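PDB 5O51: Rho guanyl nucleotide exchange factor (Rom2), putative from Aspergillus fumigatus Af293, which probably acts as a guanyl-nucleotide exchange factor for Rho-type GTPases and is represented here by its CNH domain, a seven-bladed beta-propeller. Local coordinates for residues A[242-245]-A[246-249]; A[70-73]-A[74-77]; A[250-253]-A[254-258]. One frame throughout, in Å; residues are numbered along the deposited sequence.

Contact 1 of 3, residues A[242-245]-A[246-249]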
ATOM      1  N   LEU A 242      -6.591  12.865   6.021  1.00 34.97           N
ATOM      2  CA  LEU A 242      -5.256  12.484   6.466  1.00 39.05           C
ATOM      3  C   LEU A 242      -5.352  11.418   7.549  1.00 36.48           C
ATOM      4  O   LEU A 242      -6.104  11.587   8.525  1.00 35.82           O
ATOM      5  CB  LEU A 242      -4.557  13.715   6.999  1.00 42.57           C
ATOM      6  CG  LEU A 242      -4.279  14.849   5.966  1.00 46.72           C
ATOM      7  CD1 LEU A 242      -3.522  15.964   6.701  1.00 49.38           C
ATOM      8  CD2 LEU A 242      -3.376  14.449   4.813  1.00 51.29           C
ATOM      9  N   ASN A 243      -4.618  10.330   7.373  1.00 34.19           N
ATOM     10  CA  ASN A 243      -4.699   9.143   8.241  1.00 36.27           C
ATOM     11  C   ASN A 243      -3.301   8.801   8.786  1.00 35.99           C
ATOM     12  O   ASN A 243      -2.346   8.510   8.032  1.00 42.06           O
ATOM     13  CB  ASN A 243      -5.291   7.913   7.535  1.00 34.36           C
ATOM     14  CG  ASN A 243      -6.684   8.153   6.972  1.00 39.72           C
ATOM     15  OD1 ASN A 243      -7.697   8.186   7.677  1.00 37.48           O
ATOM     16  ND2 ASN A 243      -6.750   8.284   5.659  1.00 42.21           N
ATOM     17  N   TYR A 244      -3.177   8.921  10.093  1.00 33.58           N
ATOM     18  CA  TYR A 244      -1.961   8.556  10.820  1.00 35.08           C
ATOM     19  C   TYR A 244      -2.287   7.417  11.825  1.00 35.22           C
ATOM     20  O   TYR A 244      -3.476   7.127  12.114  1.00 35.33           O
ATOM     21  CB  TYR A 244      -1.431   9.738  11.599  1.00 37.77           C
ATOM     22  CG  TYR A 244      -1.249  11.131  10.939  1.00 35.77           C
ATOM     23  CD1 TYR A 244      -2.313  11.841  10.492  1.00 36.98           C
ATOM     24  CD2 TYR A 244      -0.001  11.752  10.926  1.00 39.04           C
ATOM     25  CE1 TYR A 244      -2.166  13.100   9.954  1.00 39.78           C
ATOM     26  CE2 TYR A 244       0.172  13.019  10.388  1.00 42.13           C
ATOM     27  CZ  TYR A 244      -0.933  13.710   9.932  1.00 41.29           C
ATOM     28  OH  TYR A 244      -0.870  15.009   9.400  1.00 44.81           O
ATOM     29  N   SER A 245      -1.251   6.757  12.369  1.00 35.83           N
ATOM     30  CA  SER A 245      -1.488   5.651  13.279  1.00 37.01           C
ATOM     31  C   SER A 245      -2.310   6.107  14.484  1.00 37.16           C
ATOM     32  O   SER A 245      -3.028   5.312  15.046  1.00 36.99           O
ATOM     33  CB  SER A 245      -0.200   4.964  13.743  1.00 40.43           C
ATOM     34  OG  SER A 245       0.601   5.892  14.499  1.00 42.12           O
ATOM     35  N   ASP A 246      -2.256   7.379  14.874  1.00 36.52           N
ATOM     36  CA  ASP A 246      -2.957   7.809  16.079  1.00 38.41           C
ATOM     37  C   ASP A 246      -4.316   8.456  15.852  1.00 39.15           C
ATOM     38  O   ASP A 246      -5.181   8.417  16.737  1.00 35.13           O
ATOM     39  CB  ASP A 246      -2.058   8.739  16.919  1.00 41.86           C
ATOM     40  CG  ASP A 246      -0.901   7.979  17.614  1.00 45.97           C
ATOM     41  OD1 ASP A 246      -1.079   6.833  18.099  1.00 45.88           O
ATOM     42  OD2 ASP A 246       0.209   8.512  17.613  1.00 55.39           O
ATOM     43  N   PHE A 247      -4.519   9.040  14.676  1.00 34.83           N
ATOM     44  CA  PHE A 247      -5.691   9.829  14.454  1.00 34.85           C
ATOM     45  C   PHE A 247      -5.940  10.058  13.007  1.00 32.02           C
ATOM     46  O   PHE A 247      -5.047   9.908  12.210  1.00 34.20           O
ATOM     47  CB  PHE A 247      -5.611  11.188  15.188  1.00 40.39           C
ATOM     48  CG  PHE A 247      -4.219  11.766  15.280  1.00 42.35           C
ATOM     49  CD1 PHE A 247      -3.550  12.189  14.148  1.00 38.66           C
ATOM     50  CD2 PHE A 247      -3.613  11.951  16.530  1.00 41.84           C
ATOM     51  CE1 PHE A 247      -2.247  12.690  14.244  1.00 46.86           C
ATOM     52  CE2 PHE A 247      -2.342  12.486  16.650  1.00 43.85           C
ATOM     53  CZ  PHE A 247      -1.648  12.852  15.506  1.00 46.65           C
ATOM     54  N   SER A 248      -7.185  10.434  12.691  1.00 34.36           N
ATOM     55  CA  SER A 248      -7.547  10.885  11.366  1.00 34.11           C
ATOM     56  C   SER A 248      -8.267  12.194  11.438  1.00 36.36           C
ATOM     57  O   SER A 248      -9.043  12.410  12.366  1.00 36.64           O
ATOM     58  CB  SER A 248      -8.377   9.824  10.605  1.00 34.62           C
ATOM     59  OG  SER A 248      -7.538   8.751  10.234  1.00 34.84           O
ATOM     60  N   PHE A 249      -8.031  13.060  10.424  1.00 38.17           N
ATOM     61  CA  PHE A 249      -8.816  14.271  10.286  1.00 39.19           C
ATOM     62  C   PHE A 249      -8.731  14.875   8.866  1.00 40.37           C
ATOM     63  O   PHE A 249      -7.915  14.468   8.011  1.00 37.94           O
ATOM     64  CB  PHE A 249      -8.338  15.284  11.320  1.00 40.81           C
ATOM     65  CG  PHE A 249      -6.890  15.632  11.161  1.00 38.99           C
ATOM     66  CD1 PHE A 249      -5.921  14.869  11.753  1.00 39.00           C
ATOM     67  CD2 PHE A 249      -6.524  16.672  10.325  1.00 37.91           C
ATOM     68  CE1 PHE A 249      -4.586  15.139  11.538  1.00 37.58           C
ATOM     69  CE2 PHE A 249      -5.207  16.976  10.133  1.00 39.18           C
ATOM     70  CZ  PHE A 249      -4.235  16.224  10.756  1.00 41.51           C
TER
HETATM   71  O   HOH W   1       0.865   8.638  14.477  1.00 42.02           O
HETATM   72  O   HOH W   2       1.173   4.803  16.829  1.00 56.11           O
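Tyr244 and Phe247 meet edge-to-face at the end of a tight beta hairpin: the edge of the Phe247 ring, led by CE1, points at one face of the Tyr244 ring. Phe247 CE1 comes to 3.8 Å from Tyr244 CG, off centre toward the rim, and the two planes are turned 61° apart. Phe249 meets the tyrosine differently. The two rings approach rim to rim with planes only 17° from parallel, neither lying over the other, and Tyr244 CE1 is 3.5 Å from Phe249 CE1. The Phe249 ring gets there because CG sits between the backbone N and the carbonyl carbon (chi1 60°), which swings the ring across toward Tyr244 and Leu242 on strand 239-244. Leu242 CD1 touches the far part of the same ring, 4.0 Å from Phe249 CE2. Tyr244, Phe247 and Phe249 form an aromatic cluster, which Leu242 extends along the strand.

On the other face Asn243 and Ser248 pair through their polar ends. Ser248 OG donates to Asn243 OD1 over a short 2.6 Å, somewhat tilted from the plane of the amide carbonyl, and the same hydroxyl is hydrogen-bonded to Trp266 NE1. Backbone bonds frame these groups, among them Tyr244 N to Phe247 O at 3.0 Å; the return bond from Phe247 N to Tyr244 O is weak. At the turn, two waters link Ser245 OG to the carboxylate of Asp246, one through each oxygen, with the link to OD2 weak.

Strands 239-244 and 247-251 are the middle pair of a four-stranded propeller blade, flanked by 230-236 and 264-265. Phe221 of helix 220-224 packs edge-to-face with both phenylalanines, while Asn243 and Ser248 face Phe273 on strand 272-276.

Contact 2 of 3, residues A[70-73]-A[74-77]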
ATOM      1  N   THR A  70       1.915  -3.665 -10.218  1.00 40.54           N
ATOM      2  CA  THR A  70       1.968  -3.677 -11.711  1.00 45.60           C
ATOM      3  C   THR A  70       2.017  -2.269 -12.291  1.00 48.52           C
ATOM      4  O   THR A  70       1.616  -1.361 -11.612  1.00 47.46           O
ATOM      5  CB  THR A  70       0.702  -4.277 -12.366  1.00 49.17           C
ATOM      6  OG1 THR A  70      -0.466  -3.681 -11.780  1.00 48.14           O
ATOM      7  CG2 THR A  70       0.657  -5.799 -12.235  1.00 48.81           C
ATOM      8  N   LEU A  71       2.513  -2.127 -13.536  1.00 51.18           N
ATOM      9  CA  LEU A  71       2.215  -0.994 -14.472  1.00 45.66           C
ATOM     10  C   LEU A  71       1.516  -1.595 -15.649  1.00 47.02           C
ATOM     11  O   LEU A  71       2.162  -2.096 -16.556  1.00 47.37           O
ATOM     12  CB  LEU A  71       3.497  -0.364 -15.022  1.00 50.22           C
ATOM     13  CG  LEU A  71       4.155   0.774 -14.265  1.00 58.03           C
ATOM     14  CD1 LEU A  71       4.619   0.210 -12.962  1.00 62.57           C
ATOM     15  CD2 LEU A  71       5.341   1.380 -15.044  1.00 58.58           C
ATOM     16  N   GLU A  72       0.200  -1.583 -15.662  1.00 46.73           N
ATOM     17  CA  GLU A  72      -0.547  -2.425 -16.608  1.00 57.59           C
ATOM     18  C   GLU A  72      -0.392  -1.894 -18.051  1.00 54.38           C
ATOM     19  O   GLU A  72      -0.412  -2.680 -19.021  1.00 50.79           O
ATOM     20  CB  GLU A  72      -2.032  -2.550 -16.160  1.00 66.97           C
ATOM     21  CG  GLU A  72      -2.815  -3.730 -16.755  1.00 75.88           C
ATOM     22  CD  GLU A  72      -3.024  -4.930 -15.800  1.00 77.34           C
ATOM     23  OE1 GLU A  72      -2.027  -5.491 -15.325  1.00 67.94           O
ATOM     24  OE2 GLU A  72      -4.186  -5.357 -15.560  1.00 78.68           O
ATOM     25  N   GLU A  73      -0.165  -0.588 -18.158  1.00 53.24           N
ATOM     26  CA  GLU A  73      -0.022   0.104 -19.439  1.00 65.98           C
ATOM     27  C   GLU A  73       1.233  -0.357 -20.182  1.00 64.25           C
ATOM     28  O   GLU A  73       1.207  -0.408 -21.431  1.00 55.02           O
ATOM     29  CB  GLU A  73      -0.020   1.638 -19.226  1.00 68.49           C
ATOM     30  CG  GLU A  73       0.229   2.492 -20.462  1.00 86.32           C
ATOM     31  CD  GLU A  73      -0.904   2.432 -21.483  1.00 95.24           C
ATOM     32  OE1 GLU A  73      -2.041   2.836 -21.148  1.00108.81           O
ATOM     33  OE2 GLU A  73      -0.657   1.998 -22.628  1.00 92.71           O
ATOM     34  N   TYR A  74       2.290  -0.663 -19.398  1.00 57.06           N
ATOM     35  CA  TYR A  74       3.599  -1.145 -19.883  1.00 55.08           C
ATOM     36  C   TYR A  74       3.819  -2.647 -19.702  1.00 49.99           C
ATOM     37  O   TYR A  74       4.928  -3.156 -19.880  1.00 46.94           O
ATOM     38  CB  TYR A  74       4.692  -0.388 -19.146  1.00 57.39           C
ATOM     39  CG  TYR A  74       4.671   1.023 -19.578  1.00 62.45           C
ATOM     40  CD1 TYR A  74       3.830   1.939 -18.980  1.00 72.07           C
ATOM     41  CD2 TYR A  74       5.434   1.433 -20.662  1.00 68.93           C
ATOM     42  CE1 TYR A  74       3.777   3.252 -19.427  1.00 82.27           C
ATOM     43  CE2 TYR A  74       5.399   2.735 -21.118  1.00 73.36           C
ATOM     44  CZ  TYR A  74       4.572   3.647 -20.495  1.00 84.01           C
ATOM     45  OH  TYR A  74       4.548   4.951 -20.933  1.00 82.79           O
ATOM     46  N   GLN A  75       2.766  -3.350 -19.306  1.00 45.24           N
ATOM     47  CA  GLN A  75       2.822  -4.784 -19.071  1.00 44.62           C
ATOM     48  C   GLN A  75       4.058  -5.190 -18.216  1.00 42.80           C
ATOM     49  O   GLN A  75       4.761  -6.131 -18.559  1.00 40.87           O
ATOM     50  CB  GLN A  75       2.748  -5.512 -20.410  1.00 49.02           C
ATOM     51  CG  GLN A  75       1.389  -5.321 -21.153  1.00 50.43           C
ATOM     52  CD  GLN A  75       0.248  -6.036 -20.411  1.00 54.77           C
ATOM     53  OE1 GLN A  75       0.098  -7.283 -20.470  1.00 51.56           O
ATOM     54  NE2 GLN A  75      -0.508  -5.262 -19.639  1.00 53.73           N
ATOM     55  N   LEU A  76       4.270  -4.464 -17.108  1.00 42.23           N
ATOM     56  CA  LEU A  76       5.347  -4.761 -16.142  1.00 45.87           C
ATOM     57  C   LEU A  76       4.800  -5.206 -14.784  1.00 41.39           C
ATOM     58  O   LEU A  76       3.877  -4.558 -14.182  1.00 37.38           O
ATOM     59  CB  LEU A  76       6.290  -3.563 -15.942  1.00 46.17           C
ATOM     60  CG  LEU A  76       7.088  -3.110 -17.152  1.00 54.33           C
ATOM     61  CD1 LEU A  76       7.978  -1.929 -16.786  1.00 57.29           C
ATOM     62  CD2 LEU A  76       7.902  -4.222 -17.757  1.00 53.69           C
ATOM     63  N   LEU A  77       5.366  -6.312 -14.299  1.00 42.10           N
ATOM     64  CA  LEU A  77       5.245  -6.716 -12.918  1.00 38.33           C
ATOM     65  C   LEU A  77       6.421  -6.154 -12.089  1.00 44.11           C
ATOM     66  O   LEU A  77       7.564  -6.390 -12.397  1.00 43.97           O
ATOM     67  CB  LEU A  77       5.164  -8.234 -12.822  1.00 41.91           C
ATOM     68  CG  LEU A  77       4.964  -8.810 -11.431  1.00 39.24           C
ATOM     69  CD1 LEU A  77       3.543  -8.596 -10.921  1.00 40.62           C
ATOM     70  CD2 LEU A  77       5.310 -10.310 -11.480  1.00 41.97           C
TER
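A G1 beta bulge closes the hairpin between strands 65-71 and 76-81, with Gln75 and Leu76 both set opposite Leu71. Within the bulge Leu71 and Leu76 still form a hydrogen-bonded pair: Leu71 N gives its hydrogen to Leu76 O at 2.9 Å, and Leu76 N returns a nearly straight bond to Leu71 O at 3.2 Å. Leu71 O also takes a weak bond from Tyr74 N, so one carbonyl serves both the turn and the strand pairing.

Gln75 has positive phi and psi (47° and 48°), the left-handed backbone form that the first bulge position calls for. Its side chain then folds back over the turn. With CG beside the backbone N and a second bend at chi2 (-69°), the amide reaches Glu72 O, where NE2 donates at 2.7 Å. The carbonyl receives it on a lone pair, and the oxygen lies almost in the amide plane of Gln75, so both groups are well aligned. Gln75 N reaches the same oxygen with a weaker bond; backbone and side chain of one residue therefore hold Glu72 O together.

This hairpin supplies the first two strands of a propeller blade, where Tyr74 reaches from the turn to His125 at the start of strand 125-132 and to Pro144 in the loop after strand 137-143. The Tyr74 ring runs obliquely past Glu73, its CE1 3.8 Å from Glu73 CG, and Leu71 CD2 comes within 4.3 Å of Tyr74 CD1. On the strands, Leu71 CB and Leu76 CB sit together on one face of the sheet, while Thr70 and Leu77 occupy the other.

Contact 3 of 3, residues A[250-253]-A[254-258]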
ATOM      1  N   PHE A 250      -9.564  15.885   8.623  1.00 40.81           N
ATOM      2  CA  PHE A 250      -9.598  16.528   7.276  1.00 42.93           C
ATOM      3  C   PHE A 250      -8.774  17.838   7.192  1.00 42.49           C
ATOM      4  O   PHE A 250      -8.767  18.647   8.153  1.00 42.27           O
ATOM      5  CB  PHE A 250     -11.022  16.859   6.920  1.00 37.38           C
ATOM      6  CG  PHE A 250     -11.872  15.703   6.651  1.00 44.78           C
ATOM      7  CD1 PHE A 250     -11.889  15.128   5.388  1.00 42.85           C
ATOM      8  CD2 PHE A 250     -12.746  15.219   7.631  1.00 46.50           C
ATOM      9  CE1 PHE A 250     -12.674  14.031   5.133  1.00 41.45           C
ATOM     10  CE2 PHE A 250     -13.554  14.151   7.361  1.00 45.24           C
ATOM     11  CZ  PHE A 250     -13.516  13.545   6.119  1.00 44.39           C
ATOM     12  N   VAL A 251      -8.160  18.103   6.040  1.00 41.41           N
ATOM     13  CA  VAL A 251      -7.616  19.468   5.728  1.00 48.23           C
ATOM     14  C   VAL A 251      -8.117  19.979   4.374  1.00 58.22           C
ATOM     15  O   VAL A 251      -8.718  19.187   3.596  1.00 46.85           O
ATOM     16  CB  VAL A 251      -6.090  19.612   5.762  1.00 44.21           C
ATOM     17  CG1 VAL A 251      -5.535  19.219   7.113  1.00 49.78           C
ATOM     18  CG2 VAL A 251      -5.410  18.874   4.639  1.00 48.78           C
ATOM     19  N   ASN A 252      -7.886  21.283   4.113  1.00 60.10           N
ATOM     20  CA  ASN A 252      -8.318  21.927   2.845  1.00 74.07           C
ATOM     21  C   ASN A 252      -7.355  22.017   1.640  1.00 80.68           C
ATOM     22  O   ASN A 252      -7.838  22.247   0.515  1.00 85.53           O
ATOM     23  CB  ASN A 252      -8.881  23.348   3.093  1.00 68.22           C
ATOM     24  CG  ASN A 252      -7.817  24.356   3.509  1.00 64.77           C
ATOM     25  OD1 ASN A 252      -6.588  24.112   3.477  1.00 66.54           O
ATOM     26  ND2 ASN A 252      -8.299  25.500   3.967  1.00 67.90           N
ATOM     27  N   ARG A 253      -6.045  21.869   1.837  1.00 73.63           N
ATOM     28  CA  ARG A 253      -5.043  22.222   0.763  1.00 89.25           C
ATOM     29  C   ARG A 253      -4.592  23.634   1.044  1.00 84.61           C
ATOM     30  O   ARG A 253      -5.400  24.532   1.070  1.00 87.61           O
ATOM     31  CB  ARG A 253      -5.501  21.993  -0.712  1.00 86.23           C
ATOM     32  CG  ARG A 253      -5.310  23.118  -1.721  1.00 95.20           C
ATOM     33  CD  ARG A 253      -6.318  24.258  -1.577  1.00105.53           C
ATOM     34  NE  ARG A 253      -7.165  24.501  -2.750  1.00116.20           N
ATOM     35  CZ  ARG A 253      -6.895  25.339  -3.763  1.00123.74           C
ATOM     36  NH1 ARG A 253      -5.763  26.045  -3.826  1.00131.59           N
ATOM     37  NH2 ARG A 253      -7.776  25.464  -4.750  1.00129.70           N
ATOM     38  N   ASN A 254      -3.289  23.800   1.239  1.00 86.63           N
ATOM     39  CA  ASN A 254      -2.722  24.757   2.197  1.00 83.59           C
ATOM     40  C   ASN A 254      -2.770  24.160   3.597  1.00 81.26           C
ATOM     41  O   ASN A 254      -2.463  24.839   4.568  1.00 86.95           O
ATOM     42  CB  ASN A 254      -3.418  26.129   2.205  1.00 92.43           C
ATOM     43  CG  ASN A 254      -3.410  26.808   0.840  1.00100.55           C
ATOM     44  OD1 ASN A 254      -2.353  26.949   0.206  1.00112.38           O
ATOM     45  ND2 ASN A 254      -4.592  27.235   0.380  1.00 94.76           N
ATOM     46  N   GLY A 255      -3.141  22.885   3.701  1.00 87.14           N
ATOM     47  CA  GLY A 255      -3.160  22.146   4.971  1.00 81.69           C
ATOM     48  C   GLY A 255      -3.731  22.876   6.144  1.00 68.96           C
ATOM     49  O   GLY A 255      -3.115  22.916   7.227  1.00 69.64           O
ATOM     50  N   TRP A 256      -4.888  23.491   5.914  1.00 62.53           N
ATOM     51  CA  TRP A 256      -5.588  24.186   6.983  1.00 64.26           C
ATOM     52  C   TRP A 256      -6.745  23.278   7.361  1.00 54.36           C
ATOM     53  O   TRP A 256      -7.346  22.653   6.472  1.00 48.23           O
ATOM     54  CB  TRP A 256      -6.066  25.596   6.547  1.00 68.94           C
ATOM     55  CG  TRP A 256      -6.372  26.462   7.724  1.00 73.61           C
ATOM     56  CD1 TRP A 256      -7.566  26.555   8.388  1.00 75.77           C
ATOM     57  CD2 TRP A 256      -5.452  27.331   8.421  1.00 80.52           C
ATOM     58  NE1 TRP A 256      -7.452  27.433   9.444  1.00 79.86           N
ATOM     59  CE2 TRP A 256      -6.169  27.916   9.496  1.00 74.67           C
ATOM     60  CE3 TRP A 256      -4.094  27.677   8.234  1.00 71.62           C
ATOM     61  CZ2 TRP A 256      -5.573  28.809  10.396  1.00 70.14           C
ATOM     62  CZ3 TRP A 256      -3.517  28.565   9.118  1.00 72.87           C
ATOM     63  CH2 TRP A 256      -4.259  29.128  10.187  1.00 71.08           C
ATOM     64  N   ARG A 257      -7.043  23.181   8.661  1.00 48.40           N
ATOM     65  CA  ARG A 257      -8.054  22.223   9.133  1.00 51.49           C
ATOM     66  C   ARG A 257      -9.383  22.463   8.415  1.00 55.85           C
ATOM     67  O   ARG A 257      -9.723  23.595   8.099  1.00 57.54           O
ATOM     68  CB  ARG A 257      -8.243  22.325  10.639  1.00 45.26           C
ATOM     69  CG  ARG A 257      -9.269  21.396  11.268  1.00 47.74           C
ATOM     70  CD  ARG A 257      -8.673  20.016  11.450  1.00 49.29           C
ATOM     71  NE  ARG A 257      -9.523  19.098  12.225  1.00 47.90           N
ATOM     72  CZ  ARG A 257      -9.527  18.964  13.552  1.00 48.13           C
ATOM     73  NH1 ARG A 257      -8.754  19.722  14.356  1.00 42.24           N
ATOM     74  NH2 ARG A 257     -10.333  18.055  14.091  1.00 48.89           N
ATOM     75  N   ALA A 258     -10.115  21.393   8.161  1.00 49.51           N
ATOM     76  CA  ALA A 258     -11.499  21.460   7.721  1.00 52.22           C
ATOM     77  C   ALA A 258     -12.344  20.532   8.633  1.00 49.81           C
ATOM     78  O   ALA A 258     -11.816  19.595   9.217  1.00 48.85           O
ATOM     79  CB  ALA A 258     -11.602  21.042   6.239  1.00 52.09           C
TER
HETATM   80  O   HOH W   3     -11.413  17.250  10.815  1.00 37.12           O
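The amide of Asn252 runs alongside the Trp256 side chain, with the amide and indole planes 35° apart. Asn252 ND2 comes to 3.4 Å from Trp256 CB, at the root of the indole. On the other branch of the amide, Asn252 OD1 accepts the backbone hydrogen of Trp256 N at 3.0 Å. The donor stands well above the amide plane, so this bond does not use a lone-pair direction. Asn252 CG lies between its backbone N and carbonyl carbon (chi1 70°), which turns the amide inward across the loop. The main chain completes the exchange, since Asn252 N donates to Trp256 O at 2.8 Å.

Next to this pair, Val251 CB and CG2 rest against Gly255 CA, each about 4.0 Å away. Gly255 takes positive phi and psi, as the chain comes round from the exposed Arg253 and Asn254. Farther along, Ala258 N donates to Phe250 O at 3.1 Å, again from above the carbonyl plane, while Phe250 CB and Ala258 CB pack together.

A water bridges Phe250 N and Arg257 NE, accepting from both and lying in the guanidinium plane. Arg257 NH2 goes on to Trp262 O, and Arg257 N bonds Asp216 OD2, which fixes both ends of this residue. Further along the same loop, Arg259 makes a cation-pi contact with Phe250.

A single backbone bridge between Val251 and Arg257, with the Asn252 amide taking the Trp256 N-H and the water tying the Phe250 backbone to the guanidinium, holds the loop against the end of strand 247-251.

In the fold
From the N terminus, contact 2 comes first, closing the turn between strands 65-71 and 76-81 in an early propeller blade. Much later along the chain, contact 1 turns 239-244 into 247-251, and contact 3 follows at once, bending the chain back from the end of 247-251 toward 264-265. The three are in series and none encloses another. Contacts 1 and 3 share strand 247-251 and touch, Leu242 CD1 lying 3.8 Å from Val251 CG1, so two successive turns of one blade also pack against each other. Contact 2 is on the opposite side of the chain's centre from contact 1, their centres about 31 Å apart.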